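Long-range contact in omega transaminase (Pseudomonas sp., PDB 5LHA), which probably catalyses the pyridoxal phosphate-dependent transfer of amino groups between amines or omega-amino acids and keto acids, as a class-III aminotransferase of fold type I: residues A[99-104]-A[340-345]. Sequence-based numbering, arbitrary orientation.
Sequences VFDLAE and AALAVL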
# COMPACT_ATOMS: atom_id res chain seq x y z
N VAL A 99 18.70 -25.34 21.78
CA VAL A 99 18.37 -23.94 21.50
C VAL A 99 18.88 -23.02 22.61
O VAL A 99 19.28 -21.88 22.34
CB VAL A 99 16.85 -23.79 21.27
CG1 VAL A 99 16.07 -24.18 22.49
CG2 VAL A 99 16.53 -22.37 20.90
N PHE A 100 18.87 -23.48 23.86
CA PHE A 100 19.54 -22.75 24.92
C PHE A 100 21.01 -22.55 24.59
O PHE A 100 21.53 -21.43 24.67
CB PHE A 100 19.42 -23.50 26.24
CG PHE A 100 18.11 -23.35 26.92
CD1 PHE A 100 17.11 -24.29 26.74
CD2 PHE A 100 17.87 -22.29 27.78
CE1 PHE A 100 15.90 -24.17 27.38
CE2 PHE A 100 16.66 -22.16 28.43
CZ PHE A 100 15.68 -23.10 28.22
N ASP A 101 21.69 -23.63 24.21
CA ASP A 101 23.14 -23.59 24.03
C ASP A 101 23.54 -22.54 23.00
O ASP A 101 24.42 -21.71 23.26
CB ASP A 101 23.66 -24.97 23.61
CG ASP A 101 23.36 -26.04 24.64
OD1 ASP A 101 23.14 -25.71 25.82
OD2 ASP A 101 23.35 -27.23 24.26
N LEU A 102 22.90 -22.57 21.83
CA LEU A 102 23.27 -21.68 20.73
C LEU A 102 22.87 -20.23 21.00
O LEU A 102 23.58 -19.30 20.61
CB LEU A 102 22.65 -22.18 19.42
CG LEU A 102 23.02 -21.45 18.13
CD1 LEU A 102 24.52 -21.46 17.94
CD2 LEU A 102 22.31 -22.07 16.94
N ALA A 103 21.70 -20.01 21.61
CA ALA A 103 21.29 -18.65 21.97
C ALA A 103 22.28 -18.02 22.95
O ALA A 103 22.69 -16.86 22.78
CB ALA A 103 19.88 -18.65 22.54
N GLU A 104 22.63 -18.75 24.00
CA GLU A 104 23.68 -18.30 24.91
C GLU A 104 24.98 -18.07 24.17
O GLU A 104 25.67 -17.07 24.40
CB GLU A 104 23.86 -19.33 26.03
CG GLU A 104 24.96 -19.01 27.03
CD GLU A 104 24.54 -17.97 28.06
OE1 GLU A 104 23.33 -17.65 28.15
OE2 GLU A 104 25.42 -17.47 28.80
N ALA A 340 24.60 -28.70 14.75
CA ALA A 340 25.57 -28.48 13.68
C ALA A 340 26.18 -27.09 13.77
O ALA A 340 27.38 -26.92 13.50
CB ALA A 340 24.91 -28.71 12.32
N ALA A 341 25.38 -26.08 14.11
CA ALA A 341 25.89 -24.72 14.26
C ALA A 341 27.01 -24.65 15.29
O ALA A 341 28.05 -24.01 15.06
CB ALA A 341 24.76 -23.77 14.64
N LEU A 342 26.80 -25.27 16.46
CA LEU A 342 27.80 -25.22 17.52
C LEU A 342 29.13 -25.79 17.06
O LEU A 342 30.19 -25.23 17.35
CB LEU A 342 27.30 -25.95 18.77
CG LEU A 342 26.11 -25.26 19.44
CD1 LEU A 342 25.42 -26.15 20.47
CD2 LEU A 342 26.57 -23.97 20.07
N ALA A 343 29.09 -26.91 16.31
CA ALA A 343 30.32 -27.49 15.80
C ALA A 343 30.98 -26.56 14.79
O ALA A 343 32.21 -26.46 14.73
CB ALA A 343 30.04 -28.86 15.18
N VAL A 344 30.16 -25.88 13.98
CA VAL A 344 30.71 -25.00 12.96
C VAL A 344 31.39 -23.80 13.59
O VAL A 344 32.49 -23.41 13.19
CB VAL A 344 29.59 -24.59 11.97
CG1 VAL A 344 30.04 -23.45 11.08
CG2 VAL A 344 29.19 -25.78 11.13
N LEU A 345 30.78 -23.20 14.62
CA LEU A 345 31.38 -22.04 15.26
C LEU A 345 32.70 -22.39 15.93
O LEU A 345 33.63 -21.58 15.95
CB LEU A 345 30.43 -21.46 16.30
CG LEU A 345 29.11 -20.94 15.76
CD1 LEU A 345 28.23 -20.43 16.88
CD2 LEU A 345 29.39 -19.85 14.75
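A helix-helix pair carries this contact: Leu-102, on helix 97-109, reaches toward Ala-341, Leu-342 and Leu-345 on helix 335-350. The segment axes come within 10.1 Å and run in roughly the same direction, 35° apart. With CG anti to the backbone N (chi1 -175°), Leu-102 extends away from its own helix, and both its methyls border Ala-341. CD2 of Leu-102 is the nearer, 3.8 Å from CB of Ala-341. CD1 of Leu-102 also meets the two leucines tip to tip, lying 3.9 Å from CD2 of Leu-342. The same CD1 of Leu-102 is 4.0 Å from CD1 of Leu-345, and the side chains of Leu-102 and Leu-345 cross at about a right angle.

In this fold type I aminotransferase, helix 97-109 packs against strand 115-121, an edge strand of the large seven-stranded sheet within this chain, and helix 335-350 lies on helix 97-109. Phe-120 of that strand packs on Leu-102, while Leu-302, from a loop, touches both Leu-102 and Ala-341.

Leu-342 spans the edge of the interface: its CD1 lies 3.8 Å from CB of Asp-101, and through CB the acid joins the apolar side of the contact. The carboxylate is engaged elsewhere, OD2 in a salt bridge with Arg-98 and OD1 in a hydrogen bond with Tyr-14 of the second subunit. Phe-100 also faces that subunit, stacking edge-to-face with its Phe-21.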